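Local coordinates for LbaCas13a (C2c2) (PDB 5W1I), which probably acts as a CRISPR RNA-guided ribonuclease that processes its own guide precursor and cleaves RNA once a matching target strand is bound, at residues R97-V102 and I165-D170; L299-R304 and Y394-M399. All coordinates share one frame; numbering follows the deposited sequence.

Interaction 1 of 2, residues R97-V102 and I165-D170; sequences RRNGLV and IKNNID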
ATOM      1  N   ARG B  97      19.104  18.801 -33.779  1.00 49.63           N
ATOM      2  CA  ARG B  97      19.403  20.225 -33.697  1.00 49.23           C
ATOM      3  C   ARG B  97      18.787  20.968 -34.882  1.00 49.22           C
ATOM      4  O   ARG B  97      18.080  20.395 -35.715  1.00 60.35           O
ATOM      5  CB  ARG B  97      20.913  20.458 -33.641  1.00 59.43           C
ATOM      6  CG  ARG B  97      21.553  20.109 -32.305  1.00 53.90           C
ATOM      7  CD  ARG B  97      23.002  20.574 -32.223  1.00 59.25           C
ATOM      8  NE  ARG B  97      23.838  20.004 -33.275  1.00 70.08           N
ATOM      9  CZ  ARG B  97      24.288  20.683 -34.325  1.00 78.79           C
ATOM     10  NH1 ARG B  97      23.984  21.965 -34.468  1.00 65.36           N
ATOM     11  NH2 ARG B  97      25.048  20.081 -35.231  1.00 65.61           N
ATOM     12  N   ARG B  98      19.069  22.267 -34.960  1.00 53.16           N
ATOM     13  CA  ARG B  98      18.482  23.090 -36.008  1.00 52.77           C
ATOM     14  C   ARG B  98      19.076  22.723 -37.364  1.00 56.35           C
ATOM     15  O   ARG B  98      20.203  22.231 -37.461  1.00 56.88           O
ATOM     16  CB  ARG B  98      18.704  24.578 -35.718  1.00 63.32           C
ATOM     17  CG  ARG B  98      17.813  25.500 -36.541  1.00 68.92           C
ATOM     18  CD  ARG B  98      18.071  26.976 -36.264  1.00 73.01           C
ATOM     19  NE  ARG B  98      18.831  27.612 -37.337  1.00 80.78           N
ATOM     20  CZ  ARG B  98      20.072  28.070 -37.207  1.00 82.00           C
ATOM     21  NH1 ARG B  98      20.699  27.974 -36.042  1.00 81.75           N
ATOM     22  NH2 ARG B  98      20.684  28.632 -38.241  1.00 84.64           N
ATOM     23  N   ASN B  99      18.291  22.964 -38.415  1.00 51.59           N
ATOM     24  CA  ASN B  99      18.565  22.529 -39.784  1.00 54.89           C
ATOM     25  C   ASN B  99      18.599  21.011 -39.918  1.00 60.40           C
ATOM     26  O   ASN B  99      18.904  20.494 -40.999  1.00 51.88           O
ATOM     27  CB  ASN B  99      19.864  23.137 -40.329  1.00 63.57           C
ATOM     28  CG  ASN B  99      19.907  24.645 -40.181  1.00 68.57           C
ATOM     29  OD1 ASN B  99      18.881  25.320 -40.274  1.00 61.53           O
ATOM     30  ND2 ASN B  99      21.099  25.184 -39.949  1.00 73.99           N
ATOM     31  N   GLY B 100      18.285  20.288 -38.851  1.00 48.33           N
ATOM     32  CA  GLY B 100      18.168  18.845 -38.878  1.00 48.97           C
ATOM     33  C   GLY B 100      16.759  18.401 -39.199  1.00 49.59           C
ATOM     34  O   GLY B 100      16.022  19.068 -39.932  1.00 45.25           O
ATOM     35  N   LEU B 101      16.371  17.256 -38.639  1.00 44.14           N
ATOM     36  CA  LEU B 101      15.030  16.716 -38.861  1.00 44.11           C
ATOM     37  C   LEU B 101      14.081  17.270 -37.796  1.00 46.42           C
ATOM     38  O   LEU B 101      13.673  16.596 -36.848  1.00 35.66           O
ATOM     39  CB  LEU B 101      15.062  15.193 -38.857  1.00 43.36           C
ATOM     40  CG  LEU B 101      13.867  14.503 -39.517  1.00 44.16           C
ATOM     41  CD1 LEU B 101      13.759  14.911 -40.977  1.00 34.74           C
ATOM     42  CD2 LEU B 101      13.984  12.996 -39.388  1.00 41.22           C
ATOM     43  N   VAL B 102      13.737  18.541 -37.977  1.00 38.75           N
ATOM     44  CA  VAL B 102      12.810  19.253 -37.108  1.00 44.56           C
ATOM     45  C   VAL B 102      11.562  19.539 -37.935  1.00 49.05           C
ATOM     46  O   VAL B 102      11.562  20.430 -38.793  1.00 45.13           O
ATOM     47  CB  VAL B 102      13.421  20.544 -36.551  1.00 45.91           C
ATOM     48  CG1 VAL B 102      12.513  21.145 -35.488  1.00 46.64           C
ATOM     49  CG2 VAL B 102      14.806  20.270 -35.987  1.00 45.09           C
ATOM     50  N   ILE B 165      18.708  14.984 -42.393  1.00 42.99           N
ATOM     51  CA  ILE B 165      19.369  14.131 -41.411  1.00 50.09           C
ATOM     52  C   ILE B 165      20.888  14.231 -41.531  1.00 49.90           C
ATOM     53  O   ILE B 165      21.601  14.170 -40.522  1.00 44.76           O
ATOM     54  CB  ILE B 165      18.869  12.682 -41.556  1.00 47.99           C
ATOM     55  CG1 ILE B 165      17.454  12.562 -40.987  1.00 45.88           C
ATOM     56  CG2 ILE B 165      19.797  11.697 -40.856  1.00 42.20           C
ATOM     57  CD1 ILE B 165      16.776  11.253 -41.299  1.00 36.36           C
ATOM     58  N   LYS B 166      21.403  14.422 -42.742  1.00 43.14           N
ATOM     59  CA  LYS B 166      22.834  14.540 -42.982  1.00 48.50           C
ATOM     60  C   LYS B 166      23.355  15.963 -42.834  1.00 56.32           C
ATOM     61  O   LYS B 166      24.569  16.173 -42.937  1.00 55.52           O
ATOM     62  CB  LYS B 166      23.170  14.040 -44.390  1.00 48.95           C
ATOM     63  CG  LYS B 166      22.903  12.570 -44.627  1.00 58.15           C
ATOM     64  CD  LYS B 166      22.939  12.269 -46.114  1.00 58.74           C
ATOM     65  CE  LYS B 166      24.229  12.757 -46.751  1.00 55.31           C
ATOM     66  NZ  LYS B 166      24.144  12.745 -48.239  1.00 66.29           N
ATOM     67  N   ASN B 167      22.479  16.940 -42.590  1.00 55.56           N
ATOM     68  CA  ASN B 167      22.910  18.334 -42.603  1.00 52.61           C
ATOM     69  C   ASN B 167      23.868  18.649 -41.461  1.00 48.94           C
ATOM     70  O   ASN B 167      24.764  19.486 -41.622  1.00 49.18           O
ATOM     71  CB  ASN B 167      21.696  19.261 -42.543  1.00 55.05           C
ATOM     72  CG  ASN B 167      22.065  20.714 -42.767  1.00 60.37           C
ATOM     73  OD1 ASN B 167      22.100  21.189 -43.902  1.00 56.29           O
ATOM     74  ND2 ASN B 167      22.347  21.428 -41.682  1.00 48.80           N
ATOM     75  N   ASN B 168      23.702  18.003 -40.311  1.00 50.92           N
ATOM     76  CA  ASN B 168      24.530  18.268 -39.142  1.00 46.48           C
ATOM     77  C   ASN B 168      25.502  17.136 -38.837  1.00 50.09           C
ATOM     78  O   ASN B 168      26.182  17.184 -37.810  1.00 44.02           O
ATOM     79  CB  ASN B 168      23.647  18.534 -37.920  1.00 52.20           C
ATOM     80  CG  ASN B 168      22.734  19.731 -38.109  1.00 57.60           C
ATOM     81  OD1 ASN B 168      22.979  20.585 -38.961  1.00 54.78           O
ATOM     82  ND2 ASN B 168      21.674  19.797 -37.310  1.00 45.84           N
ATOM     83  N   ILE B 169      25.606  16.140 -39.712  1.00 53.51           N
ATOM     84  CA  ILE B 169      26.405  14.944 -39.464  1.00 64.27           C
ATOM     85  C   ILE B 169      27.632  14.988 -40.362  1.00 64.91           C
ATOM     86  O   ILE B 169      27.511  15.054 -41.591  1.00 49.88           O
ATOM     87  CB  ILE B 169      25.595  13.662 -39.716  1.00 56.55           C
ATOM     88  CG1 ILE B 169      24.434  13.543 -38.725  1.00 55.26           C
ATOM     89  CG2 ILE B 169      26.497  12.436 -39.641  1.00 52.57           C
ATOM     90  CD1 ILE B 169      24.856  13.159 -37.327  1.00 61.68           C
ATOM     91  N   ASP B 170      28.815  14.958 -39.746  1.00 64.35           N
ATOM     92  CA  ASP B 170      30.072  14.862 -40.474  1.00 67.88           C
ATOM     93  C   ASP B 170      30.757  13.512 -40.310  1.00 69.13           C
ATOM     94  O   ASP B 170      31.817  13.295 -40.906  1.00 80.78           O
ATOM     95  CB  ASP B 170      31.033  15.971 -40.024  1.00 67.96           C
ATOM     96  CG  ASP B 170      30.484  17.364 -40.272  1.00 87.85           C
ATOM     97  OD1 ASP B 170      29.370  17.481 -40.828  1.00 80.09           O
ATOM     98  OD2 ASP B 170      31.168  18.344 -39.911  1.00 95.96           O
TER

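Interaction 2 of 2, residues L299-R304 and Y394-M399; sequences LRRMRR and YFDDKM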
ATOM      1  N   LEU B 299     -16.029 -24.839 -18.296  1.00 32.43           N
ATOM      2  CA  LEU B 299     -14.579 -24.695 -18.230  1.00 32.72           C
ATOM      3  C   LEU B 299     -13.882 -25.555 -19.276  1.00 34.49           C
ATOM      4  O   LEU B 299     -12.817 -25.176 -19.777  1.00 37.91           O
ATOM      5  CB  LEU B 299     -14.071 -25.052 -16.833  1.00 29.03           C
ATOM      6  CG  LEU B 299     -14.198 -23.989 -15.739  1.00 34.94           C
ATOM      7  CD1 LEU B 299     -13.252 -24.304 -14.587  1.00 36.06           C
ATOM      8  CD2 LEU B 299     -13.937 -22.595 -16.290  1.00 31.41           C
ATOM      9  N   ARG B 300     -14.456 -26.713 -19.607  1.00 32.88           N
ATOM     10  CA  ARG B 300     -13.854 -27.572 -20.623  1.00 38.75           C
ATOM     11  C   ARG B 300     -13.882 -26.904 -21.991  1.00 34.20           C
ATOM     12  O   ARG B 300     -12.917 -27.003 -22.756  1.00 31.10           O
ATOM     13  CB  ARG B 300     -14.570 -28.922 -20.662  1.00 34.03           C
ATOM     14  CG  ARG B 300     -13.949 -29.924 -21.624  1.00 37.29           C
ATOM     15  CD  ARG B 300     -14.446 -31.343 -21.370  1.00 35.65           C
ATOM     16  NE  ARG B 300     -14.060 -31.836 -20.049  1.00 45.73           N
ATOM     17  CZ  ARG B 300     -14.887 -31.923 -19.011  1.00 45.23           C
ATOM     18  NH1 ARG B 300     -16.155 -31.556 -19.137  1.00 37.55           N
ATOM     19  NH2 ARG B 300     -14.446 -32.381 -17.848  1.00 41.07           N
ATOM     20  N   ARG B 301     -14.980 -26.219 -22.314  1.00 29.55           N
ATOM     21  CA  ARG B 301     -15.050 -25.499 -23.580  1.00 34.79           C
ATOM     22  C   ARG B 301     -14.067 -24.335 -23.605  1.00 32.48           C
ATOM     23  O   ARG B 301     -13.452 -24.059 -24.642  1.00 35.96           O
ATOM     24  CB  ARG B 301     -16.478 -25.015 -23.828  1.00 34.65           C
ATOM     25  CG  ARG B 301     -17.438 -26.139 -24.180  1.00 39.84           C
ATOM     26  CD  ARG B 301     -18.886 -25.721 -24.013  1.00 35.82           C
ATOM     27  NE  ARG B 301     -19.767 -26.883 -23.934  1.00 50.66           N
ATOM     28  CZ  ARG B 301     -20.238 -27.536 -24.992  1.00 45.44           C
ATOM     29  NH1 ARG B 301     -19.914 -27.141 -26.216  1.00 43.62           N
ATOM     30  NH2 ARG B 301     -21.031 -28.585 -24.827  1.00 47.98           N
ATOM     31  N   MET B 302     -13.906 -23.640 -22.476  1.00 29.85           N
ATOM     32  CA  MET B 302     -12.891 -22.597 -22.400  1.00 34.72           C
ATOM     33  C   MET B 302     -11.492 -23.190 -22.509  1.00 34.12           C
ATOM     34  O   MET B 302     -10.600 -22.585 -23.116  1.00 32.82           O
ATOM     35  CB  MET B 302     -13.043 -21.805 -21.099  1.00 27.69           C
ATOM     36  CG  MET B 302     -12.158 -20.568 -21.015  1.00 27.39           C
ATOM     37  SD  MET B 302     -12.404 -19.607 -19.506  1.00 35.57           S
ATOM     38  CE  MET B 302     -11.448 -20.560 -18.330  1.00 27.40           C
ATOM     39  N   ARG B 303     -11.285 -24.381 -21.937  1.00 31.44           N
ATOM     40  CA  ARG B 303      -9.985 -25.037 -22.035  1.00 30.75           C
ATOM     41  C   ARG B 303      -9.653 -25.404 -23.475  1.00 35.18           C
ATOM     42  O   ARG B 303      -8.499 -25.284 -23.903  1.00 35.67           O
ATOM     43  CB  ARG B 303      -9.954 -26.280 -21.147  1.00 30.34           C
ATOM     44  CG  ARG B 303      -8.630 -27.022 -21.173  1.00 34.44           C
ATOM     45  CD  ARG B 303      -7.510 -26.168 -20.604  1.00 37.47           C
ATOM     46  NE  ARG B 303      -6.194 -26.735 -20.881  1.00 40.62           N
ATOM     47  CZ  ARG B 303      -5.047 -26.186 -20.494  1.00 45.97           C
ATOM     48  NH1 ARG B 303      -5.050 -25.054 -19.804  1.00 34.31           N
ATOM     49  NH2 ARG B 303      -3.896 -26.773 -20.795  1.00 38.07           N
ATOM     50  N   ARG B 304     -10.653 -25.852 -24.239  1.00 32.36           N
ATOM     51  CA  ARG B 304     -10.412 -26.196 -25.637  1.00 34.41           C
ATOM     52  C   ARG B 304     -10.012 -24.975 -26.453  1.00 31.28           C
ATOM     53  O   ARG B 304      -9.243 -25.097 -27.414  1.00 36.15           O
ATOM     54  CB  ARG B 304     -11.653 -26.859 -26.240  1.00 36.73           C
ATOM     55  CG  ARG B 304     -11.923 -28.259 -25.709  1.00 37.62           C
ATOM     56  CD  ARG B 304     -12.921 -29.001 -26.587  1.00 40.66           C
ATOM     57  NE  ARG B 304     -13.366 -30.253 -25.979  1.00 38.92           N
ATOM     58  CZ  ARG B 304     -14.500 -30.394 -25.300  1.00 42.11           C
ATOM     59  NH1 ARG B 304     -15.315 -29.359 -25.142  1.00 34.65           N
ATOM     60  NH2 ARG B 304     -14.820 -31.571 -24.779  1.00 38.56           N
ATOM     61  N   TYR B 394     -16.324 -25.845 -28.658  1.00 38.32           N
ATOM     62  CA  TYR B 394     -16.270 -24.590 -27.940  1.00 34.17           C
ATOM     63  C   TYR B 394     -17.686 -24.171 -27.537  1.00 38.76           C
ATOM     64  O   TYR B 394     -18.601 -25.006 -27.478  1.00 39.73           O
ATOM     65  CB  TYR B 394     -15.553 -23.565 -28.822  1.00 33.50           C
ATOM     66  CG  TYR B 394     -14.375 -24.168 -29.554  1.00 43.56           C
ATOM     67  CD1 TYR B 394     -13.242 -24.580 -28.864  1.00 36.99           C
ATOM     68  CD2 TYR B 394     -14.403 -24.345 -30.931  1.00 42.47           C
ATOM     69  CE1 TYR B 394     -12.166 -25.143 -29.525  1.00 35.08           C
ATOM     70  CE2 TYR B 394     -13.331 -24.908 -31.602  1.00 42.11           C
ATOM     71  CZ  TYR B 394     -12.216 -25.304 -30.893  1.00 33.26           C
ATOM     72  OH  TYR B 394     -11.146 -25.863 -31.552  1.00 39.43           O
ATOM     73  N   PHE B 395     -17.866 -22.886 -27.255  1.00 40.04           N
ATOM     74  CA  PHE B 395     -19.169 -22.386 -26.851  1.00 32.61           C
ATOM     75  C   PHE B 395     -20.075 -22.215 -28.064  1.00 44.22           C
ATOM     76  O   PHE B 395     -19.618 -21.916 -29.171  1.00 43.29           O
ATOM     77  CB  PHE B 395     -19.025 -21.057 -26.109  1.00 35.57           C
ATOM     78  CG  PHE B 395     -18.244 -21.159 -24.827  1.00 39.21           C
ATOM     79  CD1 PHE B 395     -18.863 -21.553 -23.652  1.00 34.27           C
ATOM     80  CD2 PHE B 395     -16.889 -20.870 -24.800  1.00 27.67           C
ATOM     81  CE1 PHE B 395     -18.148 -21.649 -22.472  1.00 26.57           C
ATOM     82  CE2 PHE B 395     -16.168 -20.965 -23.625  1.00 29.79           C
ATOM     83  CZ  PHE B 395     -16.797 -21.354 -22.459  1.00 30.23           C
ATOM     84  N   ASP B 396     -21.378 -22.416 -27.843  1.00 40.33           N
ATOM     85  CA  ASP B 396     -22.347 -22.249 -28.922  1.00 40.33           C
ATOM     86  C   ASP B 396     -22.391 -20.805 -29.406  1.00 38.21           C
ATOM     87  O   ASP B 396     -22.567 -20.545 -30.602  1.00 40.90           O
ATOM     88  CB  ASP B 396     -23.733 -22.703 -28.463  1.00 42.44           C
ATOM     89  CG  ASP B 396     -23.749 -24.145 -27.988  1.00 51.81           C
ATOM     90  OD1 ASP B 396     -22.925 -24.947 -28.478  1.00 55.20           O
ATOM     91  OD2 ASP B 396     -24.588 -24.478 -27.126  1.00 62.05           O
ATOM     92  N   ASP B 397     -22.234 -19.851 -28.491  1.00 37.44           N
ATOM     93  CA  ASP B 397     -22.231 -18.432 -28.833  1.00 44.68           C
ATOM     94  C   ASP B 397     -20.880 -18.077 -29.445  1.00 43.39           C
ATOM     95  O   ASP B 397     -19.848 -18.139 -28.769  1.00 38.84           O
ATOM     96  CB  ASP B 397     -22.518 -17.588 -27.594  1.00 36.20           C
ATOM     97  CG  ASP B 397     -22.805 -16.132 -27.924  1.00 45.49           C
ATOM     98  OD1 ASP B 397     -22.444 -15.676 -29.030  1.00 51.01           O
ATOM     99  OD2 ASP B 397     -23.395 -15.438 -27.071  1.00 46.15           O
ATOM    100  N   LYS B 398     -20.885 -17.703 -30.728  1.00 39.66           N
ATOM    101  CA  LYS B 398     -19.642 -17.335 -31.395  1.00 46.68           C
ATOM    102  C   LYS B 398     -19.034 -16.079 -30.788  1.00 42.59           C
ATOM    103  O   LYS B 398     -17.806 -15.934 -30.761  1.00 43.12           O
ATOM    104  CB  LYS B 398     -19.889 -17.128 -32.891  1.00 41.15           C
ATOM    105  CG  LYS B 398     -18.631 -16.835 -33.699  1.00 55.02           C
ATOM    106  CD  LYS B 398     -18.948 -16.603 -35.170  1.00 60.35           C
ATOM    107  CE  LYS B 398     -19.504 -17.855 -35.830  1.00 63.68           C
ATOM    108  NZ  LYS B 398     -19.679 -17.675 -37.299  1.00 63.14           N
ATOM    109  N   MET B 399     -19.874 -15.163 -30.296  1.00 46.64           N
ATOM    110  CA  MET B 399     -19.363 -13.963 -29.643  1.00 40.45           C
ATOM    111  C   MET B 399     -18.609 -14.296 -28.362  1.00 36.14           C
ATOM    112  O   MET B 399     -17.672 -13.580 -27.991  1.00 40.79           O
ATOM    113  CB  MET B 399     -20.512 -12.997 -29.353  1.00 37.07           C
ATOM    114  CG  MET B 399     -21.088 -12.334 -30.599  1.00 45.67           C
ATOM    115  SD  MET B 399     -19.845 -12.001 -31.864  1.00 67.73           S
ATOM    116  CE  MET B 399     -19.532 -10.259 -31.592  1.00 47.64           C
TER

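Interaction 1 of 2, residues R97-V102 and I165-D170
A chi1 of -60° sets the Asn168 amide carbon CG anti to the backbone carbonyl carbon and sends the amide into the turn of 97-102, while a bend at chi3 carries the Arg97 guanidinium back over that amide. Asn168 ND2 gives a nearly straight hydrogen bond (167°) to Arg98 O at 2.8 Å; the oxygen lies in the amide plane, yet the donor comes to it from above the carbonyl plane. Arg98 O belongs to the central peptide of the type II turn Arg97–Gly100, closed by Gly100 N to Arg97 O at 3.1 Å. The guanidinium and amide planes stack 24° apart, and Arg97 NH2 comes within 3.4 Å of Asn168 CB. Asn167 ND2 bonds to Asn168 OD1 at 2.9 Å and also touches Asn99 CB at 3.3 Å. Deeper in, Leu101 CD2 and Ile165 CD1 meet at 3.8 Å, their side chains side by side against Ile95 of helix 83-96. A leucine in place of Asn168 would probably leave Arg98 O and Lys94 O, the latter also bonded to ND2, without their shared donor. One neutral amide thus ties the end of helix 83-96 and its following turn to the chain leaving helix 158-166, its rotation fixed by bonds at both ends.

Interaction 2 of 2, residues L299-R304 and Y394-M399
The hydrogen bond across this contact runs from Arg301 NH1 to Tyr394 O, at 2.8 Å with an N-H...O angle of 149°. Tyr394 O lies at the edge of the guanidinium, practically in its plane, reached because the arginine chain is extended from CG to NE; NE itself forms a salt bridge with Asp297 one helical turn back. Of the charges, Asp396 OD1 stays 4.4 Å from Arg301 NH1 and well out of the guanidinium plane, so the attraction is only long-range. The aromatic contacts are closer. Arg301 CB sits over the centre of the Phe395 ring, a CH-pi contact 3.9 Å from the centroid and 10° off the normal. Apolar packing continues where Phe395 CZ touches Met302 CB at 4.0 Å, and Phe404 meets the same ring. Tyr394 brings CE1 to Arg304 CB at 3.7 Å, with Arg304 O at the edge of its ring; the guanidinium of Arg304 is bonded through NH1 to Arg393 O. Helix 292-311 is joined in this way to the loop before helix 398-416, where Asp397 is the N-cap. Arg301 does double duty: its methylene root packs on an aromatic face, while its guanidinium gives NH1 to a loop carbonyl and NE to Asp297.

How the interactions relate
The two interactions follow one another along the chain, their centres about 57 Å apart, and share no helix. Both join a helix or its end to non-regular chain. Interaction 1 is partly buried near the periphery, about 48 Å from the centre of the chain and with its nearest atom about 18 Å from the bound nucleic acid; interaction 2 is largely buried, and its nearest atom is about 9 Å from that nucleic acid. The chemistry differs: asparagine amides, one under an arginine guanidinium, and a turn carbonyl, with an aliphatic pair beneath, carry interaction 1, whereas in interaction 2 aromatic rings pack on the helix and Arg301 adds methylenes as well as its charged end. In each, a side-chain nitrogen donates to a backbone carbonyl.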